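Side-chain contacts in type III restriction-modification enzyme EcoP15I Mod subunit (Escherichia coli, PDB 4ZCF), which transfers a methyl group from S-adenosylmethionine to N6 of one adenine in the asymmetric DNA site CAGCAG and works with Res subunits in DNA restriction: residues Asn111-Lys116 with Glu434-Asp439; Asp192-Ile197 with Ser256-Asn261; Ser205-Val210 with Tyr243-Thr248; Asp425-Ala430 with Ala448-Asn453. All blocks are in the same frame, centred on the assembly; numbering follows the deposited sequence.

Contact 1: Asn111-Lys116 with Glu434-Asp439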
# COMPACT_ATOMS: atom_id res chain seq x y z
N ASN A 111 -7.56 -18.64 6.99
CA ASN A 111 -8.98 -19.01 6.98
C ASN A 111 -9.81 -18.28 7.99
O ASN A 111 -11.00 -18.08 7.75
CB ASN A 111 -9.18 -20.51 7.16
CG ASN A 111 -8.57 -21.36 6.08
OD1 ASN A 111 -7.94 -20.87 5.13
ND2 ASN A 111 -8.74 -22.66 6.22
N ALA A 112 -9.20 -17.87 9.13
CA ALA A 112 -9.95 -17.19 10.20
C ALA A 112 -9.73 -15.68 10.29
O ALA A 112 -10.68 -14.96 10.62
CB ALA A 112 -9.68 -17.87 11.55
N TYR A 113 -8.50 -15.21 9.98
CA TYR A 113 -8.01 -13.84 10.11
C TYR A 113 -7.88 -13.00 8.87
O TYR A 113 -7.52 -11.82 8.98
CB TYR A 113 -6.74 -13.78 10.98
CG TYR A 113 -7.02 -14.23 12.40
CD1 TYR A 113 -7.48 -13.33 13.35
CD2 TYR A 113 -6.95 -15.58 12.75
CE1 TYR A 113 -7.78 -13.75 14.64
CE2 TYR A 113 -7.30 -16.02 14.02
CZ TYR A 113 -7.70 -15.10 14.97
OH TYR A 113 -7.98 -15.52 16.25
N ALA A 114 -8.04 -13.55 7.70
CA ALA A 114 -8.23 -12.72 6.55
C ALA A 114 -9.62 -12.18 6.59
O ALA A 114 -10.50 -12.89 6.98
CB ALA A 114 -8.03 -13.55 5.31
N GLU A 115 -9.87 -10.97 6.15
CA GLU A 115 -9.08 -9.79 6.38
C GLU A 115 -9.64 -9.15 7.61
O GLU A 115 -10.64 -8.48 7.54
CB GLU A 115 -9.31 -8.83 5.21
CG GLU A 115 -9.68 -9.47 3.88
CD GLU A 115 -10.27 -8.53 2.84
OE1 GLU A 115 -11.34 -7.98 3.06
OE2 GLU A 115 -9.68 -8.38 1.76
N LYS A 116 -9.00 -9.33 8.75
CA LYS A 116 -9.57 -8.92 10.03
C LYS A 116 -8.70 -8.07 10.90
O LYS A 116 -9.21 -7.52 11.88
CB LYS A 116 -10.04 -10.15 10.83
CG LYS A 116 -11.02 -11.03 10.10
CD LYS A 116 -12.28 -11.29 10.89
CE LYS A 116 -13.28 -12.04 10.03
NZ LYS A 116 -12.69 -13.30 9.46
N GLU A 434 -10.14 0.57 19.05
CA GLU A 434 -10.61 -0.78 18.71
C GLU A 434 -9.73 -1.39 17.59
O GLU A 434 -9.24 -0.66 16.75
CB GLU A 434 -12.10 -0.68 18.27
CG GLU A 434 -12.58 -1.59 17.13
CD GLU A 434 -12.26 -1.23 15.69
OE1 GLU A 434 -11.95 -0.05 15.41
OE2 GLU A 434 -12.33 -2.14 14.83
N GLY A 435 -9.62 -2.72 17.57
CA GLY A 435 -8.90 -3.42 16.50
C GLY A 435 -7.84 -4.39 16.91
O GLY A 435 -7.27 -4.30 18.00
N ILE A 436 -7.55 -5.32 16.00
CA ILE A 436 -6.54 -6.36 16.16
C ILE A 436 -5.19 -5.76 15.77
O ILE A 436 -5.08 -5.14 14.71
CB ILE A 436 -6.93 -7.61 15.30
CG1 ILE A 436 -8.13 -8.38 15.92
CG2 ILE A 436 -5.74 -8.54 15.01
CD1 ILE A 436 -8.82 -9.45 15.00
N VAL A 437 -4.17 -5.90 16.66
CA VAL A 437 -2.81 -5.41 16.41
C VAL A 437 -1.92 -6.64 16.30
O VAL A 437 -1.88 -7.43 17.24
CB VAL A 437 -2.29 -4.37 17.45
CG1 VAL A 437 -0.82 -4.07 17.23
CG2 VAL A 437 -3.11 -3.09 17.39
N LEU A 438 -1.26 -6.83 15.14
CA LEU A 438 -0.43 -8.01 14.92
C LEU A 438 1.07 -7.75 14.81
O LEU A 438 1.49 -6.92 14.01
CB LEU A 438 -0.98 -8.86 13.74
CG LEU A 438 -0.12 -10.04 13.25
CD1 LEU A 438 -0.29 -11.26 14.12
CD2 LEU A 438 -0.38 -10.37 11.81
N ASP A 439 1.88 -8.47 15.58
CA ASP A 439 3.35 -8.40 15.50
C ASP A 439 3.85 -9.80 15.30
O ASP A 439 3.70 -10.62 16.19
CB ASP A 439 3.99 -7.75 16.76
CG ASP A 439 5.44 -7.31 16.61
OD1 ASP A 439 6.19 -7.96 15.83
OD2 ASP A 439 5.81 -6.31 17.21
O HOH W 1 -9.57 -5.62 13.70
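In the Rossmann-like domain of the methyltransferase, Ile436 of strand 434-439 meets Lys116 and Tyr113, at the turn that follows helix 102-113. That turn completes a beta-alpha-beta crossover made of strand 96-99, helix 102-113 and strand 117-122, the last being the parallel neighbour of strand 434-439. The isoleucine can be followed outward. Its CB lies 4.1 Å from Lys116 O. With CG1 anti to the carbonyl carbon (chi1 -72°) the longer arm runs toward the turn, and CG2 lies anti to the backbone N. At the tip, CD1 sits 3.7 Å from Lys116 O and 4.4 Å from Lys116 CB. The same methyl meets the Tyr113 ring at its edge, near the ring plane, with CD1 of Ile436 4.4 Å from CD1 of Tyr113. The phenol end of that ring is held by Leu557 N. One water bridges the two backbones, donating to Lys116 O and accepting from Ile436 N, so the carbonyl beside the methyl is hydrated. The lysine's own tip turns back over its turn: NZ of Lys116 donates to Ala112 O at 2.9 Å, standing 39° above that carbonyl plane.

Contact 2: Asp192-Ile197 with Ser256-Asn261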
# COMPACT_ATOMS: atom_id res chain seq x y z
N ASP A 192 -9.27 -1.31 5.18
CA ASP A 192 -9.01 -0.03 5.84
C ASP A 192 -7.80 -0.12 6.80
O ASP A 192 -7.58 0.80 7.59
CB ASP A 192 -10.29 0.42 6.59
CG ASP A 192 -10.71 -0.38 7.81
OD1 ASP A 192 -10.22 -1.53 7.98
OD2 ASP A 192 -11.54 0.12 8.59
N GLY A 193 -7.11 -1.26 6.77
CA GLY A 193 -5.97 -1.63 7.61
C GLY A 193 -4.65 -1.13 7.09
O GLY A 193 -4.55 -0.67 5.95
N THR A 194 -3.62 -1.15 7.98
CA THR A 194 -2.26 -0.64 7.75
C THR A 194 -1.15 -1.51 8.32
O THR A 194 -1.34 -2.16 9.34
CB THR A 194 -2.09 0.79 8.34
OG1 THR A 194 -2.60 0.84 9.67
CG2 THR A 194 -2.75 1.87 7.50
N ILE A 195 -0.00 -1.50 7.67
CA ILE A 195 1.23 -2.14 8.11
C ILE A 195 2.25 -1.03 8.40
O ILE A 195 2.29 -0.05 7.68
CB ILE A 195 1.77 -3.25 7.13
CG1 ILE A 195 3.05 -3.92 7.71
CG2 ILE A 195 1.98 -2.72 5.70
CD1 ILE A 195 3.41 -5.27 7.15
N PHE A 196 3.02 -1.17 9.49
CA PHE A 196 4.12 -0.31 9.95
C PHE A 196 5.38 -1.22 10.05
O PHE A 196 5.30 -2.30 10.62
CB PHE A 196 3.76 0.27 11.34
CG PHE A 196 2.72 1.37 11.37
CD1 PHE A 196 1.38 1.08 11.17
CD2 PHE A 196 3.08 2.69 11.61
CE1 PHE A 196 0.41 2.10 11.19
CE2 PHE A 196 2.11 3.70 11.66
CZ PHE A 196 0.78 3.40 11.47
N ILE A 197 6.50 -0.84 9.39
CA ILE A 197 7.75 -1.63 9.35
C ILE A 197 8.95 -0.80 9.74
O ILE A 197 9.33 0.11 8.99
CB ILE A 197 8.02 -2.37 8.01
CG1 ILE A 197 6.74 -2.99 7.40
CG2 ILE A 197 9.15 -3.43 8.18
CD1 ILE A 197 6.88 -3.54 5.98
N SER A 256 -9.41 8.91 5.81
CA SER A 256 -8.80 10.10 5.22
C SER A 256 -7.84 10.91 6.13
O SER A 256 -6.91 11.55 5.62
CB SER A 256 -9.88 11.00 4.63
OG SER A 256 -10.72 11.49 5.67
N GLU A 257 -8.04 10.83 7.45
CA GLU A 257 -7.34 11.58 8.48
C GLU A 257 -6.99 10.74 9.71
O GLU A 257 -7.79 9.89 10.13
CB GLU A 257 -8.30 12.68 8.93
CG GLU A 257 -7.73 13.89 9.65
CD GLU A 257 -8.79 14.92 10.00
OE1 GLU A 257 -9.96 14.74 9.60
OE2 GLU A 257 -8.44 15.91 10.67
N TRP A 258 -5.81 11.03 10.32
CA TRP A 258 -5.36 10.45 11.58
C TRP A 258 -5.17 11.56 12.57
O TRP A 258 -4.36 12.47 12.37
CB TRP A 258 -4.07 9.64 11.44
CG TRP A 258 -4.24 8.26 10.85
CD1 TRP A 258 -5.41 7.61 10.58
CD2 TRP A 258 -3.19 7.39 10.41
NE1 TRP A 258 -5.15 6.37 10.02
CE2 TRP A 258 -3.80 6.20 9.94
CE3 TRP A 258 -1.79 7.49 10.38
CZ2 TRP A 258 -3.05 5.14 9.42
CZ3 TRP A 258 -1.05 6.42 9.88
CH2 TRP A 258 -1.68 5.27 9.40
N LYS A 259 -5.99 11.54 13.62
CA LYS A 259 -5.92 12.56 14.67
C LYS A 259 -6.19 11.93 16.03
O LYS A 259 -6.92 10.95 16.12
CB LYS A 259 -6.91 13.73 14.45
CG LYS A 259 -6.57 14.68 13.30
CD LYS A 259 -5.30 15.52 13.51
CE LYS A 259 -5.16 16.69 12.55
NZ LYS A 259 -5.09 16.26 11.12
N SER A 260 -5.58 12.51 17.07
CA SER A 260 -5.81 12.18 18.47
C SER A 260 -6.63 13.36 19.05
O SER A 260 -6.27 14.53 18.84
CB SER A 260 -4.47 12.03 19.21
OG SER A 260 -4.63 11.97 20.62
N ASN A 261 -7.76 13.05 19.74
CA ASN A 261 -8.58 14.07 20.38
C ASN A 261 -8.30 14.19 21.89
O ASN A 261 -8.82 15.09 22.54
CB ASN A 261 -10.08 13.89 20.08
CG ASN A 261 -10.84 15.21 19.97
OD1 ASN A 261 -10.45 16.27 20.51
ND2 ASN A 261 -11.95 15.20 19.23
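Strand 193-199 of the methyltransferase sheet presents Thr194 and Phe196 to Trp258, which comes from the opposite direction out of the loop between strand 241-248 and helix 264-279. The benzene end of the indole does the touching. Thr194 brings its methyl to the indole edge, in the ring plane, with CG2 3.8 Å from Trp258 CZ2. With chi1 at 48°, CG2 rather than OG1 is turned to the indole. Phe196 offers its far corner, CZ, which lies 3.7 Å from Trp258 CH2 and 3.9 Å from Trp258 CZ3. The two rings are nearly parallel, their planes at 18°, yet they are slid so far apart (centroids 5.9 Å) that they scarcely overlap. Ala430 and Leu426 of helix 420-430 pack on Phe196, and the carbonyl O of Phe429 lies against Trp258 CD1. Phe196 CZ and the Thr194 methyl would probably lose their partner, and a gap open between strand and loop, were Trp258 an alanine. The Trp258 backbone also hydrogen-bonds to the second subunit, and nearby Ser256 packs on a DNA phosphate. Across the two segments, then, loop and strand are joined by carbon contacts alone, shape rather than polar pairing setting the fit.

Contact 3: Ser205-Val210 with Tyr243-Thr248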
# COMPACT_ATOMS: atom_id res chain seq x y z
N SER A 205 15.56 1.17 1.20
CA SER A 205 15.19 1.24 -0.23
C SER A 205 14.69 -0.08 -0.78
O SER A 205 13.63 -0.10 -1.42
CB SER A 205 16.37 1.75 -1.06
OG SER A 205 17.12 2.69 -0.31
N GLN A 206 15.39 -1.20 -0.48
CA GLN A 206 15.04 -2.57 -0.89
C GLN A 206 13.70 -3.04 -0.35
O GLN A 206 12.96 -3.70 -1.08
CB GLN A 206 16.12 -3.57 -0.49
CG GLN A 206 17.39 -3.46 -1.34
CD GLN A 206 18.33 -2.32 -0.98
OE1 GLN A 206 18.18 -1.58 0.01
NE2 GLN A 206 19.36 -2.18 -1.79
N LEU A 207 13.37 -2.70 0.91
CA LEU A 207 12.07 -3.05 1.51
C LEU A 207 10.97 -2.21 0.92
O LEU A 207 9.90 -2.72 0.63
CB LEU A 207 12.12 -2.82 3.02
CG LEU A 207 10.80 -2.88 3.81
CD1 LEU A 207 10.18 -4.33 3.84
CD2 LEU A 207 11.01 -2.29 5.19
N LYS A 208 11.23 -0.91 0.76
CA LYS A 208 10.29 0.05 0.21
C LYS A 208 9.91 -0.36 -1.19
O LYS A 208 8.72 -0.30 -1.54
CB LYS A 208 10.88 1.47 0.23
CG LYS A 208 10.46 2.32 1.41
CD LYS A 208 8.97 2.77 1.35
CE LYS A 208 8.72 3.97 0.48
NZ LYS A 208 8.60 3.60 -0.96
N LEU A 209 10.91 -0.83 -1.98
CA LEU A 209 10.68 -1.34 -3.34
C LEU A 209 9.91 -2.67 -3.37
O LEU A 209 9.02 -2.82 -4.23
CB LEU A 209 11.96 -1.36 -4.21
CG LEU A 209 12.55 0.04 -4.59
CD1 LEU A 209 13.62 -0.09 -5.62
CD2 LEU A 209 11.48 0.98 -5.13
N VAL A 210 10.15 -3.59 -2.41
CA VAL A 210 9.38 -4.85 -2.30
C VAL A 210 7.96 -4.61 -1.81
O VAL A 210 7.05 -5.36 -2.18
CB VAL A 210 10.13 -6.00 -1.57
CG1 VAL A 210 9.96 -5.91 -0.06
CG2 VAL A 210 9.67 -7.36 -2.07
N TYR A 243 13.87 4.35 10.42
CA TYR A 243 12.58 4.61 9.79
C TYR A 243 11.48 3.66 10.19
O TYR A 243 11.73 2.61 10.75
CB TYR A 243 12.74 4.58 8.24
CG TYR A 243 13.96 5.31 7.70
CD1 TYR A 243 13.89 6.66 7.35
CD2 TYR A 243 15.17 4.65 7.50
CE1 TYR A 243 15.01 7.34 6.88
CE2 TYR A 243 16.30 5.32 7.02
CZ TYR A 243 16.21 6.66 6.69
OH TYR A 243 17.30 7.34 6.21
N ILE A 244 10.26 4.04 9.87
CA ILE A 244 9.02 3.29 10.00
C ILE A 244 8.26 3.54 8.68
O ILE A 244 7.75 4.64 8.47
CB ILE A 244 8.18 3.63 11.28
CG1 ILE A 244 9.09 3.58 12.57
CG2 ILE A 244 6.94 2.70 11.39
CD1 ILE A 244 8.49 3.92 13.93
N ILE A 245 8.28 2.54 7.77
CA ILE A 245 7.55 2.58 6.50
C ILE A 245 6.08 2.18 6.78
O ILE A 245 5.84 1.30 7.59
CB ILE A 245 8.21 1.81 5.32
CG1 ILE A 245 7.85 0.35 5.30
CG2 ILE A 245 9.73 2.03 5.21
CD1 ILE A 245 8.02 -0.24 3.94
N VAL A 246 5.11 2.88 6.19
CA VAL A 246 3.68 2.65 6.44
C VAL A 246 2.96 2.40 5.10
O VAL A 246 3.20 3.13 4.13
CB VAL A 246 3.05 3.83 7.24
CG1 VAL A 246 1.62 3.53 7.66
CG2 VAL A 246 3.89 4.19 8.46
N TYR A 247 2.15 1.35 5.03
CA TYR A 247 1.37 1.00 3.84
C TYR A 247 -0.03 0.63 4.29
O TYR A 247 -0.26 0.34 5.45
CB TYR A 247 2.00 -0.16 3.02
CG TYR A 247 3.15 0.22 2.11
CD1 TYR A 247 4.40 0.54 2.62
CD2 TYR A 247 2.99 0.25 0.72
CE1 TYR A 247 5.45 0.93 1.79
CE2 TYR A 247 4.03 0.64 -0.12
CZ TYR A 247 5.27 0.96 0.42
OH TYR A 247 6.33 1.28 -0.39
N THR A 248 -0.98 0.70 3.37
CA THR A 248 -2.38 0.37 3.59
C THR A 248 -2.75 -0.79 2.67
O THR A 248 -2.01 -1.05 1.71
CB THR A 248 -3.24 1.64 3.44
OG1 THR A 248 -4.60 1.34 3.74
CG2 THR A 248 -3.13 2.28 2.08
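Leu207 and Ile245 meet methyl to methyl, Leu207 CD2 lying 3.8 Å from Ile245 CD1. Beside them Lys208 runs antiparallel alongside the isoleucine, its CG 3.9 Å from Ile245 CG2. Ile245 can serve both because its CG1 stands between the backbone N and the carbonyl carbon (chi1 85°), an arrangement that sends CD1 to Leu207 and leaves CG2 for the lysine. The lysine then folds back on itself through its last three torsions, a course that brings CD to the edge of the Tyr247 ring, near its plane and 4.0 Å from Tyr247 CE1. From there NZ of Lys208 gives a weak hydrogen bond to Tyr247 OH at 3.3 Å. The backbone also comes close, with Lys208 O 3.1 Å from Tyr247 OH. One shell out, the stronger partner of that hydroxyl is Asp212, one turn further along the helix, whose OD1 also forms a long, weak ion pair with the same ammonium group. Helix 204-215 follows strand 193-199 and lies over strand 241-248, the reversed strand of the class I methyltransferase fold, antiparallel to the neighbours that flank it; the short axes of helix and strand run 10.2 Å apart at 3°. Were Lys208 a serine, Ile245 CG2 and the tyrosine edge would probably lose their aliphatic cover, and Tyr247 OH its ammonium neighbour. Further out, Trp174 and Leu182 of helix 171-188 pack on Leu207, while Ser205 of the second subunit packs against Lys208, placing this helix at the Mod-Mod interface.

Contact 4: Asp425-Ala430 with Ala448-Asn453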
# COMPACT_ATOMS: atom_id res chain seq x y z
N ASP A 425 1.82 5.46 20.23
CA ASP A 425 1.25 6.53 19.43
C ASP A 425 0.75 6.05 18.07
O ASP A 425 -0.36 6.43 17.68
CB ASP A 425 2.20 7.74 19.39
CG ASP A 425 2.28 8.51 20.71
OD1 ASP A 425 1.22 8.73 21.34
OD2 ASP A 425 3.39 8.89 21.11
N LEU A 426 1.52 5.16 17.38
CA LEU A 426 1.15 4.57 16.09
C LEU A 426 -0.10 3.73 16.21
O LEU A 426 -0.96 3.79 15.32
CB LEU A 426 2.27 3.70 15.47
CG LEU A 426 3.73 4.11 15.60
CD1 LEU A 426 4.62 3.06 14.94
CD2 LEU A 426 4.00 5.50 15.04
N ILE A 427 -0.23 2.94 17.29
CA ILE A 427 -1.45 2.15 17.56
C ILE A 427 -2.64 3.11 17.78
O ILE A 427 -3.69 2.93 17.15
CB ILE A 427 -1.29 1.10 18.68
CG1 ILE A 427 -0.25 0.03 18.28
CG2 ILE A 427 -2.66 0.46 19.01
CD1 ILE A 427 0.15 -0.96 19.37
N SER A 428 -2.45 4.17 18.59
CA SER A 428 -3.50 5.17 18.82
C SER A 428 -3.96 5.85 17.52
O SER A 428 -5.16 6.06 17.37
CB SER A 428 -3.05 6.23 19.83
OG SER A 428 -2.72 5.66 21.09
N PHE A 429 -3.02 6.22 16.60
CA PHE A 429 -3.37 6.88 15.31
C PHE A 429 -4.08 5.93 14.35
O PHE A 429 -5.21 6.24 13.94
CB PHE A 429 -2.14 7.51 14.61
CG PHE A 429 -1.68 8.81 15.22
CD1 PHE A 429 -2.50 9.93 15.20
CD2 PHE A 429 -0.44 8.91 15.84
CE1 PHE A 429 -2.10 11.12 15.80
CE2 PHE A 429 -0.05 10.10 16.47
CZ PHE A 429 -0.87 11.20 16.42
N ALA A 430 -3.42 4.79 13.99
CA ALA A 430 -3.97 3.83 13.02
C ALA A 430 -5.31 3.27 13.44
O ALA A 430 -6.28 3.38 12.69
CB ALA A 430 -2.97 2.72 12.71
N ALA A 448 2.72 -6.15 22.44
CA ALA A 448 1.77 -6.79 23.33
C ALA A 448 1.66 -5.98 24.61
O ALA A 448 0.56 -5.63 25.01
CB ALA A 448 2.23 -8.21 23.61
N HIS A 449 2.81 -5.58 25.18
CA HIS A 449 2.91 -4.75 26.38
C HIS A 449 2.18 -3.42 26.15
O HIS A 449 1.33 -3.05 26.96
CB HIS A 449 4.39 -4.54 26.76
CG HIS A 449 4.61 -3.92 28.11
ND1 HIS A 449 5.86 -3.98 28.74
CD2 HIS A 449 3.76 -3.23 28.91
CE1 HIS A 449 5.73 -3.31 29.87
NE2 HIS A 449 4.48 -2.86 30.03
N THR A 450 2.47 -2.76 25.03
CA THR A 450 1.86 -1.51 24.60
C THR A 450 0.33 -1.64 24.56
O THR A 450 -0.35 -0.69 24.91
CB THR A 450 2.47 -1.10 23.25
OG1 THR A 450 3.88 -0.85 23.41
CG2 THR A 450 1.79 0.09 22.62
N VAL A 451 -0.21 -2.80 24.15
CA VAL A 451 -1.67 -3.04 24.14
C VAL A 451 -2.20 -3.10 25.60
O VAL A 451 -3.23 -2.49 25.88
CB VAL A 451 -2.11 -4.25 23.25
CG1 VAL A 451 -3.59 -4.55 23.40
CG2 VAL A 451 -1.78 -3.99 21.77
N PHE A 452 -1.44 -3.76 26.52
CA PHE A 452 -1.80 -3.81 27.95
C PHE A 452 -1.91 -2.38 28.51
O PHE A 452 -2.97 -2.05 29.03
CB PHE A 452 -0.81 -4.66 28.79
CG PHE A 452 -0.83 -6.17 28.56
CD1 PHE A 452 -2.03 -6.85 28.39
CD2 PHE A 452 0.35 -6.91 28.58
CE1 PHE A 452 -2.06 -8.25 28.25
CE2 PHE A 452 0.33 -8.30 28.41
CZ PHE A 452 -0.88 -8.96 28.24
N ASN A 453 -0.88 -1.52 28.30
CA ASN A 453 -0.90 -0.11 28.75
C ASN A 453 -2.02 0.72 28.13
O ASN A 453 -2.60 1.57 28.81
CB ASN A 453 0.42 0.60 28.44
CG ASN A 453 1.66 0.08 29.12
OD1 ASN A 453 2.76 0.52 28.80
ND2 ASN A 453 1.52 -0.87 30.03
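The methyl of Thr450 and the end of Ile427 meet between helices 446-455 and 420-430, CD1 of Ile427 coming to 3.8 Å from Thr450 CG2, and to a looser 4.3 Å from Val451 CG2. Ile427 points toward helix 446-455. Its first torsion, with CG1 anti to the carbonyl carbon, gives the arm its direction, and chi2 of 172° extends it, which puts CD1 well forward of the helix. Thr450 crosses this arm at a slant. Its two branches are divided by chi1 of -63°, which turns the methyl CG2 to the isoleucine and OG1 back beside its own backbone. There the hydroxyl hydrogen-bonds to Thr446 O, one turn earlier in the same helix, with a weaker bond to Ile420 O of the facing helix. The apolar and polar sides of one small residue are thus separated. These helices flank strand 434-439 in sequence, and helix 446-455 is the connection of a beta-alpha-beta crossover from that strand to the parallel strand 461-468. The turn entering it carries a Phe-Ala-Gly-Ser-Gly sequence of the kind that binds the cofactor in related adenine methyltransferases, so a similar role is probable here. Tyr462 of strand 461-468 packs on both Ile427 and Val451 from the sheet side. Between the two segments there is no hydrogen bond, only methyl groups of three buried residues, and the threonine can take part because its OG1 is paired to Thr446 O in its own helix and weakly to Ile420 O across the helix pair.

How the contacts relate
Contacts 1, 2 and 3 reach one sheet, and contact 4 packs against it. Contacts 2 and 3 are joined by its backbone: Ile197 N lies 2.9 Å from Ile245 O, and Ile195 N is equally far from Tyr247 O, both probable hydrogen bonds. Helix 420-430 connects others, since Ile427 CD1 of contact 4 packs 3.9 Å from Val437 CG1 of contact 1, while Leu426 CD1 lies 3.7 Å from Phe196 CD2 of contact 2. Contacts 1 and 3 do not touch; their centres are about 21 Å apart. Nearest atoms of contact 2 lie about 4 Å from DNA, those of contact 1 about 19 Å. Ile197 packs on Pro124, within the predicted S-adenosylmethionine-binding residues 123-126.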